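Local coordinates for protein ZYG-9 (Caenorhabditis elegans, PDB 2OF3) that organizes microtubules and spindle poles during mitosis and meiosis in one-cell embryos and is required for default nucleus positioning in oocytes, at residues L94-T99 against S131-Y136; L139-A144 against T150-I155; R79-N84 against V115-D120. All coordinates share one frame; numbering follows the deposited sequence.

Contact 1 (L94-T99 against S131-Y136)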
ATOM      1  N   LEU A  94      -5.047 -11.198   2.897  1.00 22.65           N
ATOM      2  CA  LEU A  94      -4.904 -12.518   3.530  1.00 23.11           C
ATOM      3  C   LEU A  94      -3.812 -13.324   2.820  1.00 23.99           C
ATOM      4  O   LEU A  94      -2.995 -14.009   3.478  1.00 22.85           O
ATOM      5  CB  LEU A  94      -6.237 -13.268   3.492  1.00 23.16           C
ATOM      6  CG  LEU A  94      -7.456 -12.699   4.225  1.00 21.45           C
ATOM      7  CD1 LEU A  94      -8.576 -13.684   4.110  1.00 23.00           C
ATOM      8  CD2 LEU A  94      -7.133 -12.431   5.668  1.00 23.71           C
ATOM      9  N   ARG A  95      -3.788 -13.213   1.496  1.00 24.62           N
ATOM     10  CA  ARG A  95      -2.711 -13.764   0.668  1.00 26.26           C
ATOM     11  C   ARG A  95      -1.362 -13.164   0.906  1.00 27.08           C
ATOM     12  O   ARG A  95      -0.374 -13.822   0.655  1.00 29.16           O
ATOM     13  CB  ARG A  95      -3.026 -13.678  -0.833  1.00 26.40           C
ATOM     14  CG  ARG A  95      -4.358 -14.291  -1.222  1.00 28.23           C
ATOM     15  CD  ARG A  95      -4.418 -15.775  -0.827  1.00 35.11           C
ATOM     16  NE  ARG A  95      -5.701 -15.961  -0.190  1.00 41.50           N
ATOM     17  CZ  ARG A  95      -5.910 -16.431   1.024  1.00 39.00           C
ATOM     18  NH1 ARG A  95      -4.947 -16.876   1.765  1.00 36.88           N
ATOM     19  NH2 ARG A  95      -7.138 -16.497   1.454  1.00 45.17           N
ATOM     20  N   PHE A  96      -1.271 -11.948   1.417  1.00 27.22           N
ATOM     21  CA  PHE A  96       0.030 -11.373   1.785  1.00 27.07           C
ATOM     22  C   PHE A  96       0.733 -12.060   2.956  1.00 29.26           C
ATOM     23  O   PHE A  96       1.925 -11.841   3.164  1.00 30.04           O
ATOM     24  CB  PHE A  96      -0.065  -9.839   2.042  1.00 24.43           C
ATOM     25  CG  PHE A  96      -0.485  -9.040   0.831  1.00 23.58           C
ATOM     26  CD1 PHE A  96      -0.391  -9.580  -0.458  1.00 21.66           C
ATOM     27  CD2 PHE A  96      -0.993  -7.749   0.969  1.00 20.96           C
ATOM     28  CE1 PHE A  96      -0.805  -8.851  -1.608  1.00 21.50           C
ATOM     29  CE2 PHE A  96      -1.405  -6.991  -0.156  1.00 19.53           C
ATOM     30  CZ  PHE A  96      -1.309  -7.558  -1.465  1.00 20.76           C
ATOM     31  N   PHE A  97       0.026 -12.886   3.717  1.00 30.27           N
ATOM     32  CA  PHE A  97       0.611 -13.536   4.888  1.00 32.25           C
ATOM     33  C   PHE A  97       1.151 -14.965   4.598  1.00 35.51           C
ATOM     34  O   PHE A  97       1.948 -15.518   5.355  1.00 36.95           O
ATOM     35  CB  PHE A  97      -0.401 -13.505   6.038  1.00 29.34           C
ATOM     36  CG  PHE A  97      -0.494 -12.146   6.675  1.00 28.50           C
ATOM     37  CD1 PHE A  97       0.310 -11.820   7.759  1.00 25.95           C
ATOM     38  CD2 PHE A  97      -1.323 -11.167   6.139  1.00 25.61           C
ATOM     39  CE1 PHE A  97       0.285 -10.566   8.331  1.00 26.16           C
ATOM     40  CE2 PHE A  97      -1.386  -9.885   6.728  1.00 23.07           C
ATOM     41  CZ  PHE A  97      -0.574  -9.585   7.831  1.00 25.51           C
ATOM     42  N   GLU A  98       0.729 -15.533   3.484  1.00 38.35           N
ATOM     43  CA  GLU A  98       1.243 -16.787   3.002  1.00 41.89           C
ATOM     44  C   GLU A  98       2.518 -16.617   2.174  1.00 44.08           C
ATOM     45  O   GLU A  98       2.769 -15.568   1.584  1.00 44.91           O
ATOM     46  CB  GLU A  98       0.145 -17.396   2.177  1.00 41.92           C
ATOM     47  CG  GLU A  98      -0.994 -17.707   3.095  1.00 43.82           C
ATOM     48  CD  GLU A  98      -2.324 -17.758   2.414  1.00 46.24           C
ATOM     49  OE1 GLU A  98      -2.373 -17.686   1.155  1.00 45.99           O
ATOM     50  OE2 GLU A  98      -3.327 -17.858   3.169  1.00 45.82           O
ATOM     51  N   THR A  99       3.346 -17.649   2.137  1.00 46.84           N
ATOM     52  CA  THR A  99       4.535 -17.645   1.273  1.00 48.42           C
ATOM     53  C   THR A  99       4.220 -18.635   0.157  1.00 48.79           C
ATOM     54  O   THR A  99       4.080 -19.848   0.389  1.00 49.89           O
ATOM     55  CB  THR A  99       5.786 -18.129   2.020  1.00 49.04           C
ATOM     56  OG1 THR A  99       5.582 -19.509   2.374  1.00 51.55           O
ATOM     57  CG2 THR A  99       6.033 -17.309   3.318  1.00 49.68           C
ATOM     58  N   SER A 131      -7.011   2.271   4.492  1.00 21.85           N
ATOM     59  CA  SER A 131      -6.325   1.775   5.697  1.00 23.02           C
ATOM     60  C   SER A 131      -6.373   0.293   5.764  1.00 20.46           C
ATOM     61  O   SER A 131      -5.488  -0.315   6.312  1.00 21.45           O
ATOM     62  CB  SER A 131      -7.095   2.273   6.938  1.00 23.49           C
ATOM     63  OG  SER A 131      -6.386   3.387   7.374  1.00 33.64           O
ATOM     64  N   ALA A 132      -7.442  -0.306   5.270  1.00 19.76           N
ATOM     65  CA  ALA A 132      -7.560  -1.789   5.233  1.00 18.65           C
ATOM     66  C   ALA A 132      -6.582  -2.416   4.244  1.00 19.30           C
ATOM     67  O   ALA A 132      -6.246  -3.555   4.399  1.00 19.30           O
ATOM     68  CB  ALA A 132      -8.996  -2.207   4.852  1.00 19.31           C
ATOM     69  N   PHE A 133      -6.136  -1.699   3.211  1.00 18.70           N
ATOM     70  CA  PHE A 133      -5.332  -2.343   2.166  1.00 18.79           C
ATOM     71  C   PHE A 133      -3.848  -1.954   2.207  1.00 20.27           C
ATOM     72  O   PHE A 133      -2.960  -2.824   2.209  1.00 19.40           O
ATOM     73  CB  PHE A 133      -5.896  -2.060   0.752  1.00 18.72           C
ATOM     74  CG  PHE A 133      -5.064  -2.716  -0.362  1.00 19.36           C
ATOM     75  CD1 PHE A 133      -4.872  -4.110  -0.389  1.00 19.30           C
ATOM     76  CD2 PHE A 133      -4.482  -1.964  -1.350  1.00 20.14           C
ATOM     77  CE1 PHE A 133      -4.096  -4.749  -1.423  1.00 20.23           C
ATOM     78  CE2 PHE A 133      -3.707  -2.587  -2.386  1.00 19.47           C
ATOM     79  CZ  PHE A 133      -3.507  -3.963  -2.393  1.00 19.33           C
ATOM     80  N   VAL A 134      -3.590  -0.653   2.203  1.00 20.40           N
ATOM     81  CA  VAL A 134      -2.243  -0.119   2.011  1.00 21.09           C
ATOM     82  C   VAL A 134      -1.220  -0.612   3.022  1.00 21.15           C
ATOM     83  O   VAL A 134      -0.144  -0.985   2.593  1.00 23.23           O
ATOM     84  CB  VAL A 134      -2.241   1.442   1.835  1.00 20.36           C
ATOM     85  CG1 VAL A 134      -0.741   2.009   1.731  1.00 20.87           C
ATOM     86  CG2 VAL A 134      -3.050   1.795   0.591  1.00 21.70           C
ATOM     87  N   PRO A 135      -1.504  -0.592   4.348  1.00 21.80           N
ATOM     88  CA  PRO A 135      -0.522  -1.075   5.303  1.00 21.86           C
ATOM     89  C   PRO A 135      -0.076  -2.503   5.047  1.00 22.62           C
ATOM     90  O   PRO A 135       1.129  -2.852   5.308  1.00 22.42           O
ATOM     91  CB  PRO A 135      -1.230  -0.888   6.676  1.00 21.99           C
ATOM     92  CG  PRO A 135      -2.106   0.277   6.448  1.00 20.92           C
ATOM     93  CD  PRO A 135      -2.664  -0.031   5.052  1.00 19.86           C
ATOM     94  N   TYR A 136      -0.970  -3.333   4.510  1.00 21.45           N
ATOM     95  CA  TYR A 136      -0.557  -4.725   4.226  1.00 20.72           C
ATOM     96  C   TYR A 136       0.182  -4.831   2.917  1.00 21.05           C
ATOM     97  O   TYR A 136       1.095  -5.645   2.805  1.00 21.52           O
ATOM     98  CB  TYR A 136      -1.752  -5.661   4.200  1.00 21.90           C
ATOM     99  CG  TYR A 136      -2.449  -5.616   5.523  1.00 21.84           C
ATOM    100  CD1 TYR A 136      -1.890  -6.252   6.630  1.00 22.05           C
ATOM    101  CD2 TYR A 136      -3.639  -4.878   5.675  1.00 22.85           C
ATOM    102  CE1 TYR A 136      -2.509  -6.172   7.910  1.00 22.57           C
ATOM    103  CE2 TYR A 136      -4.287  -4.768   6.956  1.00 19.96           C
ATOM    104  CZ  TYR A 136      -3.699  -5.430   8.035  1.00 23.80           C
ATOM    105  OH  TYR A 136      -4.306  -5.339   9.245  1.00 24.66           O
TER
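Phe96 meets helix 127-139 at two places, through CD2 and CE2. CD2 lies 3.5 Å from the backbone O of Tyr136, with Tyr136 CB at the ring's edge, near its plane, while CE2 comes 3.7 Å from CE1 of Phe133. The two phenylalanine side chains cross at about a right angle. Phe96 has CG beside its own backbone N (chi1 -63°), whereas Phe133 has CG anti to N (chi1 180°), which carries that ring from a CB that points neither at nor away from the other segment to the approach at CE1. All three residues are buried, and this is the closely packed part. The contact belongs to the alpha-helical repeat layout of a TOG domain: the C-terminal end region of helix 85-95 packs against helix 127-139, and Leu104 and Val107 of helix 101-120 also touch Phe96. An alanine at Phe96 would remove the ring and would probably open a gap between Phe133 and those two aliphatic residues. The looser side lies at partly exposed Phe97. Its CE2 approaches Tyr136 CD1 at 3.7 Å, with the tyrosine carbon near the plane of the phenylalanine ring; the ring centroids are 5.9 Å apart in an oblique pair, planes at 59°. Here Pro31 also touches Phe97, and the tyrosine OH is hydrogen-bonded to the backbone O of Phe28.

Contact 2 (L139-A144 against T150-I155)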
ATOM      1  N   LEU A 139       3.847  -4.310   3.357  1.00 22.33           N
ATOM      2  CA  LEU A 139       4.636  -5.449   3.777  1.00 23.04           C
ATOM      3  C   LEU A 139       5.397  -6.112   2.601  1.00 24.63           C
ATOM      4  O   LEU A 139       6.530  -6.594   2.764  1.00 24.19           O
ATOM      5  CB  LEU A 139       3.771  -6.513   4.477  1.00 23.13           C
ATOM      6  CG  LEU A 139       3.075  -6.100   5.788  1.00 24.43           C
ATOM      7  CD1 LEU A 139       2.104  -7.240   6.291  1.00 26.33           C
ATOM      8  CD2 LEU A 139       4.109  -5.691   6.869  1.00 24.59           C
ATOM      9  N   LYS A 140       4.778  -6.117   1.422  1.00 25.26           N
ATOM     10  CA  LYS A 140       5.256  -6.860   0.294  1.00 25.14           C
ATOM     11  C   LYS A 140       6.322  -6.074  -0.420  1.00 25.74           C
ATOM     12  O   LYS A 140       7.019  -6.625  -1.315  1.00 25.09           O
ATOM     13  CB  LYS A 140       4.077  -7.118  -0.659  1.00 25.62           C
ATOM     14  CG  LYS A 140       3.010  -8.042  -0.046  1.00 26.14           C
ATOM     15  CD  LYS A 140       3.490  -9.457   0.172  1.00 26.76           C
ATOM     16  CE  LYS A 140       3.821  -9.653   1.642  1.00 34.15           C
ATOM     17  NZ  LYS A 140       4.491 -10.980   1.832  1.00 35.76           N
ATOM     18  N   THR A 141       6.473  -4.789  -0.058  1.00 25.35           N
ATOM     19  CA  THR A 141       7.680  -4.037  -0.458  1.00 25.64           C
ATOM     20  C   THR A 141       8.955  -4.678   0.087  1.00 26.08           C
ATOM     21  O   THR A 141      10.038  -4.418  -0.431  1.00 27.57           O
ATOM     22  CB  THR A 141       7.666  -2.516  -0.091  1.00 25.64           C
ATOM     23  OG1 THR A 141       7.749  -2.336   1.334  1.00 25.18           O
ATOM     24  CG2 THR A 141       6.426  -1.826  -0.656  1.00 25.19           C
ATOM     25  N   GLY A 142       8.853  -5.531   1.101  1.00 24.83           N
ATOM     26  CA  GLY A 142      10.035  -6.209   1.597  1.00 26.26           C
ATOM     27  C   GLY A 142      10.277  -7.568   0.957  1.00 26.98           C
ATOM     28  O   GLY A 142      10.987  -8.383   1.518  1.00 27.43           O
ATOM     29  N   GLU A 143       9.646  -7.827  -0.181  1.00 27.05           N
ATOM     30  CA  GLU A 143       9.837  -9.075  -0.913  1.00 29.44           C
ATOM     31  C   GLU A 143      11.323  -9.180  -1.402  1.00 30.29           C
ATOM     32  O   GLU A 143      11.920  -8.181  -1.785  1.00 29.39           O
ATOM     33  CB  GLU A 143       8.857  -9.167  -2.094  1.00 29.00           C
ATOM     34  CG  GLU A 143       7.443  -9.609  -1.673  1.00 30.55           C
ATOM     35  CD  GLU A 143       7.462 -11.017  -1.167  1.00 38.10           C
ATOM     36  OE1 GLU A 143       8.116 -11.834  -1.833  1.00 40.12           O
ATOM     37  OE2 GLU A 143       6.880 -11.323  -0.101  1.00 41.19           O
ATOM     38  N   ALA A 144      11.881 -10.393  -1.381  1.00 31.61           N
ATOM     39  CA  ALA A 144      13.293 -10.600  -1.653  1.00 33.22           C
ATOM     40  C   ALA A 144      13.615 -10.505  -3.139  1.00 34.11           C
ATOM     41  O   ALA A 144      14.753 -10.184  -3.498  1.00 34.28           O
ATOM     42  CB  ALA A 144      13.749 -11.922  -1.069  1.00 33.18           C
ATOM     43  N   THR A 150       9.035  -4.543  -7.681  1.00 27.44           N
ATOM     44  CA  THR A 150       8.604  -3.676  -8.748  1.00 27.43           C
ATOM     45  C   THR A 150       7.087  -3.661  -8.957  1.00 26.75           C
ATOM     46  O   THR A 150       6.480  -2.620  -9.227  1.00 26.00           O
ATOM     47  CB  THR A 150       9.328  -4.087 -10.059  1.00 29.04           C
ATOM     48  OG1 THR A 150      10.716  -3.809  -9.860  1.00 31.63           O
ATOM     49  CG2 THR A 150       8.811  -3.291 -11.261  1.00 28.00           C
ATOM     50  N   SER A 151       6.485  -4.830  -8.869  1.00 26.31           N
ATOM     51  CA  SER A 151       5.048  -5.002  -9.096  1.00 26.94           C
ATOM     52  C   SER A 151       4.285  -4.309  -7.982  1.00 24.60           C
ATOM     53  O   SER A 151       3.233  -3.701  -8.223  1.00 24.72           O
ATOM     54  CB  SER A 151       4.684  -6.500  -9.093  1.00 27.35           C
ATOM     55  OG  SER A 151       5.074  -7.096 -10.332  1.00 31.86           O
ATOM     56  N   VAL A 152       4.835  -4.415  -6.774  1.00 24.55           N
ATOM     57  CA  VAL A 152       4.261  -3.766  -5.585  1.00 23.31           C
ATOM     58  C   VAL A 152       4.360  -2.254  -5.754  1.00 23.52           C
ATOM     59  O   VAL A 152       3.360  -1.571  -5.528  1.00 23.56           O
ATOM     60  CB  VAL A 152       4.938  -4.229  -4.324  1.00 23.89           C
ATOM     61  CG1 VAL A 152       4.494  -3.357  -3.124  1.00 20.70           C
ATOM     62  CG2 VAL A 152       4.658  -5.776  -4.113  1.00 22.02           C
ATOM     63  N   ARG A 153       5.491  -1.731  -6.230  1.00 22.08           N
ATOM     64  CA  ARG A 153       5.617  -0.294  -6.367  1.00 23.55           C
ATOM     65  C   ARG A 153       4.725   0.237  -7.421  1.00 23.79           C
ATOM     66  O   ARG A 153       4.226   1.359  -7.274  1.00 25.10           O
ATOM     67  CB  ARG A 153       7.052   0.173  -6.649  1.00 24.75           C
ATOM     68  CG  ARG A 153       7.166   1.619  -7.179  1.00 28.74           C
ATOM     69  CD  ARG A 153       6.668   2.767  -6.163  1.00 30.52           C
ATOM     70  NE  ARG A 153       7.890   3.276  -5.609  1.00 40.84           N
ATOM     71  CZ  ARG A 153       8.618   4.349  -5.958  1.00 34.53           C
ATOM     72  NH1 ARG A 153       8.256   5.358  -6.774  1.00 29.93           N
ATOM     73  NH2 ARG A 153       9.743   4.426  -5.321  1.00 33.19           N
ATOM     74  N   ASP A 154       4.494  -0.521  -8.491  1.00 24.20           N
ATOM     75  CA  ASP A 154       3.539  -0.081  -9.540  1.00 24.39           C
ATOM     76  C   ASP A 154       2.132   0.069  -8.977  1.00 23.61           C
ATOM     77  O   ASP A 154       1.412   1.007  -9.364  1.00 23.58           O
ATOM     78  CB  ASP A 154       3.470  -1.053 -10.726  1.00 25.91           C
ATOM     79  CG  ASP A 154       4.786  -1.133 -11.515  1.00 31.23           C
ATOM     80  OD1 ASP A 154       5.542  -0.108 -11.556  1.00 35.66           O
ATOM     81  OD2 ASP A 154       5.062  -2.228 -12.078  1.00 35.15           O
ATOM     82  N   ILE A 155       1.731  -0.825  -8.074  1.00 21.10           N
ATOM     83  CA  ILE A 155       0.401  -0.653  -7.391  1.00 21.48           C
ATOM     84  C   ILE A 155       0.427   0.563  -6.450  1.00 21.23           C
ATOM     85  O   ILE A 155      -0.482   1.342  -6.428  1.00 21.86           O
ATOM     86  CB  ILE A 155      -0.056  -1.941  -6.607  1.00 21.37           C
ATOM     87  CG1 ILE A 155      -0.300  -3.104  -7.554  1.00 19.75           C
ATOM     88  CG2 ILE A 155      -1.310  -1.687  -5.704  1.00 20.15           C
ATOM     89  CD1 ILE A 155       0.039  -4.429  -6.872  1.00 21.35           C
TER
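Val152 puts its two methyl groups against successive residues, Lys140 and Thr141, of the turn that joins helix 127-139 to helix 146-163. This is a connection between consecutive helices of the TOG domain's alpha-helical (HEAT-like) repeat fold, in which the second helix packs back on the turn that leads into it. The valine branches separate the two partners: CG1, anti to the backbone N (chi1 170°), faces the threonine, and CG2, beside N, faces the lysine. CG2 is 3.8 Å from Lys140 CB, so only the root of that long side chain takes part. Beyond CB the lysine chain bends, taking the ammonium away from Val152. There NZ forms a salt bridge with Glu143 OE2 at 3.1 Å, reaching it on the anti side of the carboxylate, and also bonds to the backbone O of Phe96. Thr141 divides its branches by chemistry. Its OG1 sits between backbone N and carbonyl carbon (chi1 69°) and bonds to Leu138 O, while the methyl is turned to the valine. Leu108 and Leu137 also touch Val152 and continue the apolar surroundings. No hydrogen bond joins the two segments; the closest approach is methyl to methyl, Thr141 CG2 to Val152 CG1 at 3.5 Å, tighter than usual for two carbons, with the side chains crossing at about a right angle.

Contact 3 (R79-N84 against V115-D120)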
ATOM      1  N   ARG A  79     -17.473  -3.516 -13.468  1.00 22.66           N
ATOM      2  CA  ARG A  79     -18.270  -2.916 -12.365  1.00 24.10           C
ATOM      3  C   ARG A  79     -18.428  -3.852 -11.182  1.00 23.59           C
ATOM      4  O   ARG A  79     -18.631  -3.361 -10.058  1.00 23.38           O
ATOM      5  CB  ARG A  79     -19.653  -2.480 -12.819  1.00 23.37           C
ATOM      6  CG  ARG A  79     -19.631  -1.231 -13.707  1.00 26.54           C
ATOM      7  CD  ARG A  79     -21.011  -1.015 -14.343  1.00 31.90           C
ATOM      8  NE  ARG A  79     -20.806  -0.293 -15.609  1.00 44.03           N
ATOM      9  CZ  ARG A  79     -20.627   1.031 -15.732  1.00 45.14           C
ATOM     10  NH1 ARG A  79     -20.675   1.819 -14.654  1.00 47.23           N
ATOM     11  NH2 ARG A  79     -20.403   1.562 -16.942  1.00 43.16           N
ATOM     12  N   SER A  80     -18.315  -5.164 -11.423  1.00 23.22           N
ATOM     13  CA  SER A  80     -18.277  -6.166 -10.335  1.00 22.80           C
ATOM     14  C   SER A  80     -17.065  -6.034  -9.464  1.00 22.10           C
ATOM     15  O   SER A  80     -17.187  -6.079  -8.242  1.00 21.45           O
ATOM     16  CB  SER A  80     -18.363  -7.575 -10.909  1.00 22.70           C
ATOM     17  OG  SER A  80     -19.666  -7.676 -11.529  1.00 24.36           O
ATOM     18  N   LEU A  81     -15.893  -5.882 -10.075  1.00 21.98           N
ATOM     19  CA  LEU A  81     -14.660  -5.634  -9.348  1.00 22.00           C
ATOM     20  C   LEU A  81     -14.712  -4.315  -8.583  1.00 23.22           C
ATOM     21  O   LEU A  81     -14.271  -4.299  -7.436  1.00 22.80           O
ATOM     22  CB  LEU A  81     -13.427  -5.661 -10.285  1.00 21.91           C
ATOM     23  CG  LEU A  81     -13.215  -6.969 -11.079  1.00 21.73           C
ATOM     24  CD1 LEU A  81     -11.978  -6.780 -11.954  1.00 21.33           C
ATOM     25  CD2 LEU A  81     -12.965  -8.176 -10.160  1.00 18.84           C
ATOM     26  N   LEU A  82     -15.210  -3.225  -9.207  1.00 22.67           N
ATOM     27  CA  LEU A  82     -15.375  -1.939  -8.526  1.00 22.97           C
ATOM     28  C   LEU A  82     -16.350  -1.988  -7.330  1.00 22.02           C
ATOM     29  O   LEU A  82     -16.024  -1.462  -6.236  1.00 20.32           O
ATOM     30  CB  LEU A  82     -15.904  -0.863  -9.491  1.00 22.65           C
ATOM     31  CG  LEU A  82     -14.796  -0.234 -10.289  1.00 27.41           C
ATOM     32  CD1 LEU A  82     -15.501   0.524 -11.390  1.00 30.33           C
ATOM     33  CD2 LEU A  82     -13.865   0.725  -9.403  1.00 23.28           C
ATOM     34  N   SER A  83     -17.528  -2.601  -7.543  1.00 20.72           N
ATOM     35  CA  SER A  83     -18.576  -2.678  -6.515  1.00 21.39           C
ATOM     36  C   SER A  83     -18.055  -3.384  -5.269  1.00 20.46           C
ATOM     37  O   SER A  83     -18.489  -3.083  -4.164  1.00 20.43           O
ATOM     38  CB  SER A  83     -19.764  -3.498  -7.014  1.00 21.32           C
ATOM     39  OG  SER A  83     -20.483  -2.790  -8.005  1.00 25.42           O
ATOM     40  N   ASN A  84     -17.130  -4.314  -5.469  1.00 18.89           N
ATOM     41  CA  ASN A  84     -16.615  -5.195  -4.413  1.00 19.32           C
ATOM     42  C   ASN A  84     -15.143  -4.998  -4.117  1.00 18.11           C
ATOM     43  O   ASN A  84     -14.531  -5.843  -3.480  1.00 18.48           O
ATOM     44  CB  ASN A  84     -16.946  -6.675  -4.764  1.00 19.25           C
ATOM     45  CG  ASN A  84     -18.400  -6.903  -4.772  1.00 17.86           C
ATOM     46  OD1 ASN A  84     -19.054  -6.913  -3.707  1.00 19.80           O
ATOM     47  ND2 ASN A  84     -18.974  -6.982  -5.957  1.00 14.51           N
ATOM     48  N   VAL A 115      -7.047  -1.300  -8.545  1.00 19.82           N
ATOM     49  CA  VAL A 115      -6.663   0.107  -8.277  1.00 20.33           C
ATOM     50  C   VAL A 115      -6.635   0.974  -9.556  1.00 20.17           C
ATOM     51  O   VAL A 115      -6.991   2.164  -9.500  1.00 19.83           O
ATOM     52  CB  VAL A 115      -5.353   0.249  -7.412  1.00 19.12           C
ATOM     53  CG1 VAL A 115      -5.509  -0.542  -6.135  1.00 20.06           C
ATOM     54  CG2 VAL A 115      -4.107  -0.258  -8.196  1.00 20.20           C
ATOM     55  N   GLU A 116      -6.272   0.368 -10.691  1.00 20.79           N
ATOM     56  CA  GLU A 116      -6.468   1.044 -12.022  1.00 22.48           C
ATOM     57  C   GLU A 116      -7.908   1.358 -12.366  1.00 22.21           C
ATOM     58  O   GLU A 116      -8.175   2.464 -12.811  1.00 21.91           O
ATOM     59  CB  GLU A 116      -5.840   0.234 -13.123  1.00 22.10           C
ATOM     60  CG  GLU A 116      -4.380   0.599 -13.207  1.00 29.69           C
ATOM     61  CD  GLU A 116      -3.610  -0.312 -14.131  1.00 36.83           C
ATOM     62  OE1 GLU A 116      -4.164  -1.375 -14.542  1.00 41.28           O
ATOM     63  OE2 GLU A 116      -2.437   0.027 -14.384  1.00 41.69           O
ATOM     64  N   LEU A 117      -8.849   0.439 -12.097  1.00 21.81           N
ATOM     65  CA  LEU A 117     -10.265   0.721 -12.293  1.00 22.94           C
ATOM     66  C   LEU A 117     -10.783   1.773 -11.352  1.00 23.51           C
ATOM     67  O   LEU A 117     -11.569   2.654 -11.756  1.00 24.16           O
ATOM     68  CB  LEU A 117     -11.116  -0.555 -12.104  1.00 24.01           C
ATOM     69  CG  LEU A 117     -11.174  -1.565 -13.268  1.00 25.96           C
ATOM     70  CD1 LEU A 117     -11.769  -2.935 -12.754  1.00 24.77           C
ATOM     71  CD2 LEU A 117     -11.997  -0.935 -14.383  1.00 23.08           C
ATOM     72  N   ILE A 118     -10.349   1.732 -10.086  1.00 22.83           N
ATOM     73  CA  ILE A 118     -10.692   2.810  -9.151  1.00 21.25           C
ATOM     74  C   ILE A 118     -10.151   4.138  -9.679  1.00 22.02           C
ATOM     75  O   ILE A 118     -10.902   5.159  -9.737  1.00 21.34           O
ATOM     76  CB  ILE A 118     -10.140   2.512  -7.730  1.00 21.26           C
ATOM     77  CG1 ILE A 118     -10.854   1.303  -7.119  1.00 21.55           C
ATOM     78  CG2 ILE A 118     -10.227   3.790  -6.777  1.00 20.87           C
ATOM     79  CD1 ILE A 118     -10.104   0.738  -5.808  1.00 20.14           C
ATOM     80  N   ARG A 119      -8.872   4.159 -10.072  1.00 21.63           N
ATOM     81  CA  ARG A 119      -8.289   5.420 -10.584  1.00 22.18           C
ATOM     82  C   ARG A 119      -9.028   5.935 -11.846  1.00 22.40           C
ATOM     83  O   ARG A 119      -9.499   7.081 -11.884  1.00 22.58           O
ATOM     84  CB  ARG A 119      -6.791   5.263 -10.882  1.00 20.88           C
ATOM     85  CG  ARG A 119      -6.181   6.559 -11.492  1.00 23.16           C
ATOM     86  CD  ARG A 119      -4.844   6.260 -12.175  1.00 26.53           C
ATOM     87  NE  ARG A 119      -5.097   5.329 -13.258  1.00 28.92           N
ATOM     88  CZ  ARG A 119      -4.192   4.537 -13.821  1.00 31.88           C
ATOM     89  NH1 ARG A 119      -2.906   4.534 -13.420  1.00 30.42           N
ATOM     90  NH2 ARG A 119      -4.592   3.719 -14.797  1.00 34.16           N
ATOM     91  N   ASP A 120      -9.130   5.088 -12.871  1.00 23.32           N
ATOM     92  CA  ASP A 120      -9.783   5.476 -14.157  1.00 25.50           C
ATOM     93  C   ASP A 120     -11.220   5.932 -14.040  1.00 25.87           C
ATOM     94  O   ASP A 120     -11.644   6.798 -14.825  1.00 26.69           O
ATOM     95  CB  ASP A 120      -9.689   4.332 -15.182  1.00 24.92           C
ATOM     96  CG  ASP A 120      -8.270   3.996 -15.517  1.00 27.26           C
ATOM     97  OD1 ASP A 120      -7.338   4.821 -15.292  1.00 33.43           O
ATOM     98  OD2 ASP A 120      -8.028   2.893 -16.003  1.00 28.33           O
TER
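Leu82 and Leu117 carry most of the apolar contact, each burying about 70 Å² against the opposite segment. Leu82 CD2 and CG each lie 4.1 Å from Leu117 CB, the two side chains meeting at a slant. Over the helix backbone, the same CD2 is 3.7 Å from Ile118 N and 3.8 Å from Ile118 CG1. The Leu82 CB points neither toward nor away from the other segment, but with CD1 anti to CA (chi2 167°) the other methyl, CD2, is turned to the helix. Leu117 turns CD1 to the neighbouring leucine, Leu81, whose CD1 is 3.9 Å away; the two side chains cross obliquely. In the TOG domain's alpha-helical repeat array this joins the short helix 78-83 to the C-terminal end of helix 101-120. The local axes pass 9.7 Å apart at a crossing angle of -91°. Leu88 and Leu73 extend the packing round Leu81. No polar bond crosses between the segments. Asn84 ND2 donates to Ser80 O at 3.0 Å, in the carbonyl plane and on a lone pair, and has a second partner in Ser6 OG. On the other helix, Arg119 reaches Asp120 side-on, NE and NH2 both meeting OD1 from the same face of the carboxylate, with NH2 at 3.0 Å.

Contacts 1 and 2 are buried, each centred about 9 Å from the centre of the chain, whereas contact 3 lies about 16 Å out and is partly buried. Contact 1 relies on aromatic rings; contacts 2 and 3 are made by aliphatic groups, and none has a hydrogen bond between its segments. Contacts 1 and 2 touch through Phe97 and Leu139 and through Phe133 CE2 and Ile155 CG2, and helix 127-139 leads from one to the other. Contacts 2 and 3 meet where Ile155 CG2 packs on Val115 CG2 at 4.0 Å. Contacts 1 and 3 do not touch, yet their segments alternate along the chain, and helix 101-120 supplies one side of contact 3 and touches residues of contacts 1 and 2.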